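Local coordinates for protein putative oxidoreductase (Mycobacterium avium, PDB 3QHA) that probably catalyses an NAD(P)-dependent oxidation or reduction of a hydroxy acid, as in the 3-hydroxyisobutyrate dehydrogenase family, at residues L73-V78 and V100-S105; L143-G148 and H163-V168; K236-D241 and L287-K292. One frame throughout, in Å; residues are numbered along the deposited sequence.

Contact 1 of 3, residues L73-V78 and V100-S105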
loop_
_atom_site.group_PDB
_atom_site.type_symbol
_atom_site.label_atom_id
_atom_site.label_comp_id
_atom_site.label_asym_id
_atom_site.label_seq_id
_atom_site.Cartn_x
_atom_site.Cartn_y
_atom_site.Cartn_z
ATOM N N LEU B 73 33.511 8.725 1.807
ATOM C CA LEU B 73 32.297 8.050 1.349
ATOM C C LEU B 73 31.550 8.965 0.389
ATOM O O LEU B 73 31.042 10.012 0.789
ATOM C CB LEU B 73 31.411 7.677 2.541
ATOM C CG LEU B 73 30.029 7.076 2.252
ATOM C CD1 LEU B 73 30.122 5.826 1.384
ATOM C CD2 LEU B 73 29.313 6.769 3.555
ATOM N N ILE B 74 31.485 8.555 -0.873
ATOM C CA ILE B 74 30.976 9.400 -1.947
ATOM C C ILE B 74 29.655 8.851 -2.455
ATOM O O ILE B 74 29.596 7.730 -2.955
ATOM C CB ILE B 74 31.972 9.461 -3.122
ATOM C CG1 ILE B 74 33.315 10.028 -2.657
ATOM C CG2 ILE B 74 31.409 10.303 -4.262
ATOM C CD1 ILE B 74 34.445 9.768 -3.623
ATOM N N HIS B 75 28.602 9.654 -2.333
ATOM C CA HIS B 75 27.262 9.258 -2.747
ATOM C C HIS B 75 26.965 9.760 -4.158
ATOM O O HIS B 75 27.279 10.908 -4.492
ATOM C CB HIS B 75 26.230 9.830 -1.778
ATOM C CG HIS B 75 26.389 9.352 -0.369
ATOM N ND1 HIS B 75 25.825 8.180 0.088
ATOM C CD2 HIS B 75 27.032 9.896 0.692
ATOM C CE1 HIS B 75 26.122 8.018 1.365
ATOM N NE2 HIS B 75 26.854 9.045 1.756
ATOM N N ILE B 76 26.357 8.908 -4.982
ATOM C CA ILE B 76 26.015 9.270 -6.360
ATOM C C ILE B 76 24.533 9.020 -6.648
ATOM O O ILE B 76 24.050 7.893 -6.528
ATOM C CB ILE B 76 26.862 8.474 -7.377
ATOM C CG1 ILE B 76 28.347 8.807 -7.223
ATOM C CG2 ILE B 76 26.413 8.774 -8.810
ATOM C CD1 ILE B 76 29.248 7.903 -8.036
ATOM N N THR B 77 23.826 10.084 -7.024
ATOM C CA THR B 77 22.439 10.002 -7.473
ATOM C C THR B 77 22.289 10.825 -8.746
ATOM O O THR B 77 22.166 12.048 -8.685
ATOM C CB THR B 77 21.459 10.539 -6.405
ATOM O OG1 THR B 77 21.631 9.812 -5.184
ATOM C CG2 THR B 77 20.012 10.403 -6.875
ATOM N N VAL B 78 22.312 10.150 -9.894
ATOM C CA VAL B 78 22.201 10.814 -11.200
ATOM C C VAL B 78 21.153 10.104 -12.073
ATOM O O VAL B 78 20.430 9.234 -11.587
ATOM C CB VAL B 78 23.582 10.903 -11.903
ATOM C CG1 VAL B 78 24.504 11.840 -11.132
ATOM C CG2 VAL B 78 24.209 9.520 -12.048
ATOM N N VAL B 100 34.954 4.621 -0.434
ATOM C CA VAL B 100 33.709 3.932 -0.766
ATOM C C VAL B 100 32.833 4.818 -1.648
ATOM O O VAL B 100 32.673 6.009 -1.379
ATOM C CB VAL B 100 32.909 3.550 0.494
ATOM C CG1 VAL B 100 31.674 2.738 0.113
ATOM C CG2 VAL B 100 33.783 2.768 1.472
ATOM N N ILE B 101 32.274 4.228 -2.700
ATOM C CA ILE B 101 31.328 4.916 -3.570
ATOM C C ILE B 101 29.973 4.230 -3.454
ATOM O O ILE B 101 29.862 3.031 -3.721
ATOM C CB ILE B 101 31.787 4.895 -5.038
ATOM C CG1 ILE B 101 33.174 5.532 -5.168
ATOM C CG2 ILE B 101 30.780 5.628 -5.920
ATOM C CD1 ILE B 101 33.662 5.663 -6.596
ATOM N N ALA B 102 28.956 4.991 -3.049
ATOM C CA ALA B 102 27.596 4.477 -2.895
ATOM C C ALA B 102 26.687 5.008 -4.002
ATOM O O ALA B 102 26.496 6.215 -4.122
ATOM C CB ALA B 102 27.040 4.860 -1.532
ATOM N N ILE B 103 26.119 4.101 -4.794
ATOM C CA ILE B 103 25.228 4.472 -5.896
ATOM C C ILE B 103 23.762 4.312 -5.480
ATOM O O ILE B 103 23.326 3.218 -5.123
ATOM C CB ILE B 103 25.498 3.617 -7.145
ATOM C CG1 ILE B 103 26.982 3.673 -7.526
ATOM C CG2 ILE B 103 24.647 4.100 -8.314
ATOM C CD1 ILE B 103 27.379 2.657 -8.577
ATOM N N HIS B 104 23.007 5.410 -5.535
ATOM C CA HIS B 104 21.616 5.429 -5.072
ATOM C C HIS B 104 20.574 5.492 -6.191
ATOM O O HIS B 104 19.403 5.192 -5.959
ATOM C CB HIS B 104 21.398 6.617 -4.140
ATOM C CG HIS B 104 22.339 6.653 -2.978
ATOM N ND1 HIS B 104 22.339 5.691 -1.991
ATOM C CD2 HIS B 104 23.303 7.539 -2.640
ATOM C CE1 HIS B 104 23.268 5.981 -1.097
ATOM N NE2 HIS B 104 23.867 7.098 -1.469
ATOM N N SER B 105 20.981 5.892 -7.391
ATOM C CA SER B 105 20.044 6.009 -8.509
ATOM C C SER B 105 19.962 4.706 -9.296
ATOM O O SER B 105 20.724 3.768 -9.049
ATOM C CB SER B 105 20.443 7.163 -9.424
ATOM O OG SER B 105 21.797 7.056 -9.820
#

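Contact 2 of 3, residues L143-G148 and H163-V168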
loop_
_atom_site.group_PDB
_atom_site.type_symbol
_atom_site.label_atom_id
_atom_site.label_comp_id
_atom_site.label_asym_id
_atom_site.label_seq_id
_atom_site.Cartn_x
_atom_site.Cartn_y
_atom_site.Cartn_z
ATOM N N LEU B 143 14.691 7.558 5.193
ATOM C CA LEU B 143 14.674 6.670 4.031
ATOM C C LEU B 143 14.863 5.204 4.405
ATOM O O LEU B 143 15.365 4.879 5.484
ATOM C CB LEU B 143 15.762 7.058 3.019
ATOM C CG LEU B 143 15.460 8.246 2.104
ATOM C CD1 LEU B 143 16.629 8.493 1.164
ATOM C CD2 LEU B 143 14.167 8.032 1.314
ATOM N N ALA B 144 14.427 4.333 3.503
ATOM C CA ALA B 144 14.874 2.956 3.483
ATOM C C ALA B 144 15.967 2.872 2.428
ATOM O O ALA B 144 15.881 3.532 1.392
ATOM C CB ALA B 144 13.733 2.027 3.137
ATOM N N THR B 145 17.005 2.087 2.702
ATOM C CA THR B 145 18.019 1.794 1.696
ATOM C C THR B 145 18.391 0.313 1.721
ATOM O O THR B 145 18.464 -0.301 2.783
ATOM C CB THR B 145 19.282 2.668 1.862
ATOM O OG1 THR B 145 20.172 2.432 0.763
ATOM C CG2 THR B 145 19.995 2.373 3.180
ATOM N N MET B 146 18.613 -0.243 0.535
ATOM C CA MET B 146 18.893 -1.661 0.364
ATOM C C MET B 146 20.269 -1.777 -0.259
ATOM O O MET B 146 20.465 -1.400 -1.410
ATOM C CB MET B 146 17.843 -2.288 -0.542
ATOM C CG MET B 146 16.451 -2.292 0.058
ATOM S SD MET B 146 15.170 -2.283 -1.209
ATOM C CE MET B 146 15.199 -0.558 -1.692
ATOM N N VAL B 147 21.213 -2.311 0.505
ATOM C CA VAL B 147 22.629 -2.120 0.221
ATOM C C VAL B 147 23.316 -3.414 -0.211
ATOM O O VAL B 147 23.315 -4.398 0.526
ATOM C CB VAL B 147 23.340 -1.565 1.471
ATOM C CG1 VAL B 147 24.810 -1.302 1.191
ATOM C CG2 VAL B 147 22.645 -0.294 1.949
ATOM N N GLY B 148 23.887 -3.406 -1.413
ATOM C CA GLY B 148 24.782 -4.473 -1.851
ATOM C C GLY B 148 26.210 -4.064 -1.547
ATOM O O GLY B 148 26.681 -3.046 -2.049
ATOM N N HIS B 163 22.320 7.710 9.654
ATOM C CA HIS B 163 22.019 9.129 9.837
ATOM C C HIS B 163 20.904 9.627 8.912
ATOM O O HIS B 163 20.092 10.461 9.316
ATOM C CB HIS B 163 23.285 9.969 9.623
ATOM C CG HIS B 163 23.031 11.441 9.552
ATOM N ND1 HIS B 163 22.652 12.185 10.648
ATOM C CD2 HIS B 163 23.101 12.308 8.514
ATOM C CE1 HIS B 163 22.502 13.448 10.289
ATOM N NE2 HIS B 163 22.769 13.549 8.999
ATOM N N TRP B 164 20.871 9.123 7.678
ATOM C CA TRP B 164 19.880 9.561 6.684
ATOM C C TRP B 164 18.870 8.477 6.293
ATOM O O TRP B 164 17.918 8.751 5.553
ATOM C CB TRP B 164 20.574 10.109 5.429
ATOM C CG TRP B 164 21.548 9.165 4.784
ATOM C CD1 TRP B 164 22.903 9.153 4.951
ATOM C CD2 TRP B 164 21.247 8.105 3.866
ATOM N NE1 TRP B 164 23.465 8.151 4.197
ATOM C CE2 TRP B 164 22.471 7.493 3.521
ATOM C CE3 TRP B 164 20.063 7.609 3.305
ATOM C CZ2 TRP B 164 22.546 6.408 2.645
ATOM C CZ3 TRP B 164 20.140 6.530 2.428
ATOM C CH2 TRP B 164 21.375 5.943 2.107
ATOM N N ALA B 165 19.077 7.257 6.781
ATOM C CA ALA B 165 18.161 6.151 6.518
ATOM C C ALA B 165 17.728 5.509 7.829
ATOM O O ALA B 165 18.569 5.056 8.609
ATOM C CB ALA B 165 18.825 5.119 5.626
ATOM N N ALA B 166 16.418 5.474 8.064
ATOM C CA ALA B 166 15.850 4.812 9.241
ATOM C C ALA B 166 15.842 3.288 9.095
ATOM O O ALA B 166 15.786 2.570 10.097
ATOM C CB ALA B 166 14.440 5.318 9.498
ATOM N N VAL B 167 15.874 2.803 7.853
ATOM C CA VAL B 167 15.923 1.367 7.569
ATOM C C VAL B 167 17.076 1.062 6.615
ATOM O O VAL B 167 17.049 1.459 5.449
ATOM C CB VAL B 167 14.598 0.869 6.953
ATOM C CG1 VAL B 167 14.763 -0.532 6.373
ATOM C CG2 VAL B 167 13.489 0.888 7.995
ATOM N N VAL B 168 18.085 0.358 7.121
ATOM C CA VAL B 168 19.259 -0.000 6.333
ATOM C C VAL B 168 19.364 -1.518 6.235
ATOM O O VAL B 168 19.668 -2.192 7.222
ATOM C CB VAL B 168 20.554 0.570 6.954
ATOM C CG1 VAL B 168 21.768 0.164 6.123
ATOM C CG2 VAL B 168 20.465 2.086 7.067
#

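Contact 3 of 3, residues K236-D241 and L287-K292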
loop_
_atom_site.group_PDB
_atom_site.type_symbol
_atom_site.label_atom_id
_atom_site.label_comp_id
_atom_site.label_asym_id
_atom_site.label_seq_id
_atom_site.Cartn_x
_atom_site.Cartn_y
_atom_site.Cartn_z
ATOM N N LYS B 236 7.270 -21.557 0.382
ATOM C CA LYS B 236 6.668 -22.874 0.552
ATOM C C LYS B 236 5.204 -22.741 0.957
ATOM O O LYS B 236 4.806 -21.750 1.583
ATOM C CB LYS B 236 7.400 -23.674 1.630
ATOM C CG LYS B 236 8.835 -24.046 1.300
ATOM C CD LYS B 236 9.529 -24.615 2.535
ATOM C CE LYS B 236 10.523 -25.704 2.180
ATOM N NZ LYS B 236 11.600 -25.200 1.282
ATOM N N ASP B 237 4.410 -23.748 0.609
ATOM C CA ASP B 237 3.013 -23.789 1.018
ATOM C C ASP B 237 2.924 -23.882 2.535
ATOM O O ASP B 237 3.749 -24.535 3.175
ATOM C CB ASP B 237 2.285 -24.981 0.385
ATOM C CG ASP B 237 2.115 -24.839 -1.117
ATOM O OD1 ASP B 237 2.106 -23.697 -1.624
ATOM O OD2 ASP B 237 1.982 -25.879 -1.794
ATOM N N LEU B 238 1.918 -23.222 3.100
ATOM C CA LEU B 238 1.705 -23.228 4.540
ATOM C C LEU B 238 1.038 -24.529 4.981
ATOM O O LEU B 238 -0.024 -24.899 4.475
ATOM C CB LEU B 238 0.838 -22.039 4.960
ATOM C CG LEU B 238 1.318 -20.653 4.516
ATOM C CD1 LEU B 238 0.318 -19.588 4.927
ATOM C CD2 LEU B 238 2.699 -20.350 5.082
ATOM N N GLU B 239 1.672 -25.222 5.921
ATOM C CA GLU B 239 1.079 -26.398 6.540
ATOM C C GLU B 239 0.008 -25.958 7.535
ATOM O O GLU B 239 0.050 -24.827 8.021
ATOM C CB GLU B 239 2.151 -27.235 7.241
ATOM C CG GLU B 239 3.157 -27.861 6.287
ATOM C CD GLU B 239 2.498 -28.754 5.247
ATOM O OE1 GLU B 239 1.537 -29.475 5.599
ATOM O OE2 GLU B 239 2.938 -28.735 4.076
ATOM N N PRO B 240 -0.955 -26.846 7.842
ATOM C CA PRO B 240 -2.073 -26.487 8.722
ATOM C C PRO B 240 -1.705 -25.961 10.119
ATOM O O PRO B 240 -2.498 -25.231 10.713
ATOM C CB PRO B 240 -2.864 -27.795 8.829
ATOM C CG PRO B 240 -2.571 -28.500 7.554
ATOM C CD PRO B 240 -1.133 -28.195 7.270
ATOM N N ASP B 241 -0.529 -26.317 10.635
ATOM C CA ASP B 241 -0.100 -25.843 11.955
ATOM C C ASP B 241 0.792 -24.606 11.899
ATOM O O ASP B 241 1.189 -24.087 12.944
ATOM C CB ASP B 241 0.600 -26.962 12.721
ATOM C CG ASP B 241 -0.320 -28.127 13.001
ATOM O OD1 ASP B 241 -1.353 -27.917 13.675
ATOM O OD2 ASP B 241 -0.011 -29.248 12.542
ATOM N N LEU B 287 -0.358 -16.949 -1.943
ATOM C CA LEU B 287 -0.420 -16.969 -0.475
ATOM C C LEU B 287 0.120 -18.258 0.164
ATOM O O LEU B 287 0.242 -18.338 1.389
ATOM C CB LEU B 287 -1.863 -16.759 -0.007
ATOM C CG LEU B 287 -2.492 -15.389 -0.277
ATOM C CD1 LEU B 287 -3.983 -15.431 0.012
ATOM C CD2 LEU B 287 -1.815 -14.302 0.546
ATOM N N GLY B 288 0.428 -19.267 -0.648
ATOM C CA GLY B 288 0.890 -20.551 -0.126
ATOM C C GLY B 288 -0.221 -21.383 0.497
ATOM O O GLY B 288 0.048 -22.281 1.295
ATOM N N VAL B 289 -1.467 -21.075 0.139
ATOM C CA VAL B 289 -2.619 -21.896 0.515
ATOM C C VAL B 289 -3.444 -22.203 -0.740
ATOM O O VAL B 289 -4.581 -21.747 -0.873
ATOM C CB VAL B 289 -3.496 -21.220 1.602
ATOM C CG1 VAL B 289 -2.803 -21.285 2.955
ATOM C CG2 VAL B 289 -3.826 -19.780 1.229
ATOM N N PRO B 290 -2.862 -22.978 -1.674
ATOM C CA PRO B 290 -3.571 -23.348 -2.896
ATOM C C PRO B 290 -4.755 -24.269 -2.614
ATOM O O PRO B 290 -4.837 -24.863 -1.535
ATOM C CB PRO B 290 -2.505 -24.091 -3.707
ATOM C CG PRO B 290 -1.589 -24.652 -2.684
ATOM C CD PRO B 290 -1.532 -23.613 -1.606
ATOM N N HIS B 291 -5.662 -24.376 -3.579
ATOM C CA HIS B 291 -6.800 -25.280 -3.459
ATOM C C HIS B 291 -6.380 -26.717 -3.765
ATOM O O HIS B 291 -5.496 -26.953 -4.593
ATOM C CB HIS B 291 -7.933 -24.843 -4.384
ATOM C CG HIS B 291 -8.528 -23.522 -4.014
ATOM N ND1 HIS B 291 -9.538 -23.397 -3.085
ATOM C CD2 HIS B 291 -8.248 -22.267 -4.439
ATOM C CE1 HIS B 291 -9.860 -22.122 -2.958
ATOM N NE2 HIS B 291 -9.090 -21.415 -3.767
ATOM N N LYS B 292 -7.026 -27.667 -3.094
ATOM C CA LYS B 292 -6.661 -29.084 -3.178
ATOM C C LYS B 292 -7.513 -29.835 -4.199
ATOM O O LYS B 292 -8.545 -29.339 -4.651
ATOM C CB LYS B 292 -6.804 -29.746 -1.805
#

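Contact 1 of 3, residues L73-V78 and V100-S105
Val-100 opens the second of two parallel strands by receiving, through its carbonyl O, the backbone N of Ile-74 at 2.9 Å, while its CG1 meets Leu-73 CD1. Ile-101 lies on the other face of the sheet, where its CG2 presses on Ile-76 CD1 at 3.5 Å, a tight carbon pair on the side packed by helix 81-92. Ala-102 is bonded through both backbone groups: its N gives to Ile-74 O and its O accepts from Ile-76 N at 2.8 Å. Its small CB lies beside ND1 of His-75. Ile-103 shares the isoleucine face and touches Val-84 of that helix. Beyond it the strand ends, and His-104 N reaches Ile-76 O in an almost straight bond (176°). The His-104 ring runs back toward its neighbour strand, so that NE2 meets His-75 ND1 at 2.7 Å, rim to rim, with the two ring planes only 18° apart. The other ring nitrogen, ND1, is held by the carbonyl of Ala-129. Ser-105 finishes the walk: its OG, between backbone N and carbonyl carbon (chi1 52°), takes the N-H of Val-78 at 3.1 Å, joining the two strand ends where Rossmann folds commonly place their cofactor. The chemistry implies a hydrogen-bonded pair of buried imidazoles. One proton must lie between His-75 and His-104, and because His-104 ND1 faces a carbonyl acceptor, it is likely to carry a proton as well, which would leave NE2 the acceptor if that ring is neutral.

Contact 2 of 3, residues L143-G148 and H163-V168
Thr-145 N donates to Val-167 O at 2.8 Å, nearly in line with the carbonyl, and Val-167 N in turn gives to Leu-143 O at 3.2 Å. The same Leu-143 oxygen also receives a weak, bent bond from Ala-166 N. A further weak bond, 3.5 Å long, runs from Leu-143 N to Trp-164 O. Between Leu-143 and Ala-144 the pairing slips by one residue, a beta bulge that accommodates the corner at Ala-166. Outward from this backbone, Ala-144 CB meets Val-167 CB on the face that the second subunit approaches with its Thr-219 and His-218. The other face carries Leu-143, Thr-145, Ala-165 and Val-168, and the indole of Trp-164 reaches in to it. Trp-164 carries CG between its backbone N and carbonyl carbon (chi1 55°), and the far end of its indole comes to Thr-145, with CH2 3.9 Å from CB. Leu-143 CD1 touches the same ring system at CE3, 4.1 Å away. Thr-145 CG2 touches both Ala-165 CB and Val-168 CG2, whereas its OG1 is bonded to the carbonyl of Pro-130. Helix 151-164 links the two parallel strands, making this a beta-alpha-beta crossover at the margin of the Rossmann-type sheet.

Contact 3 of 3, residues K236-D241 and L287-K292
Gly-288 and Asp-237 bring two irregular backbones together, their CA atoms 4.0 Å apart. Gly-288 closes helix 274-286 with a Schellman motif, its positive phi (74°) carrying the chain out of the last helical turn. The turn leaves the Gly-288 carbonyl directed at the other loop, where it accepts the N-H of Leu-238 at 2.8 Å. This donor lies in the carbonyl plane, and the bond is fairly straight (162° at the hydrogen). The same oxygen also lies close to the CA of Asp-237, in a CA-H...O contact of 3.3 Å, within the loop between helices 209-223 and 245-268. The absence of a side chain matters here as well, since a CB on Gly-288 would crowd the carbonyl oxygen of Lys-236.

Leu-238 supplies the buried side of the contact. Its second side-chain torsion is extended (chi2 176°) and places the CD1 methyl, which reaches both the carbonyl O of Leu-287, at 3.8 Å, and CG1 of Val-289, at 4.1 Å. Tyr-245 and Phe-248 of helix 245-268 pack on the same leucine, and Phe-248 also touches Leu-287. That leucine in turn meets Cys-196 of the second subunit. The contact thus joins an interhelical loop to the C-terminal end of the modelled chain in the all-helical domain. Val-289 O is itself bonded to Arg-252 of helix 245-268. On the exposed side, the carboxylate of Asp-237 crosses the Pro-290 ring obliquely: OD1 lies 3.6 Å from CD, and OD2 approaches CG at 3.9 Å.

How the contacts relate
From the N terminus, contact 1 comes first, closing a loop of 21 residues that contains helix 81-92. Contact 2 then closes a shorter loop around helix 151-164, and contact 3 spans 45 residues of the C-terminal helical region. The three follow one another in series, with neither nesting nor crossing. Contacts 1 and 2 belong to the same sheet, with strand 125-132 between their strands, and they touch through Trp-164, whose indole meets the rings of His-75 and His-104. Contact 3 stands apart, its nearest atoms about 21 Å from contact 2, and, beyond the long helix 176-204, ties the loop before helix 245-268 to the tail that follows helix 274-286.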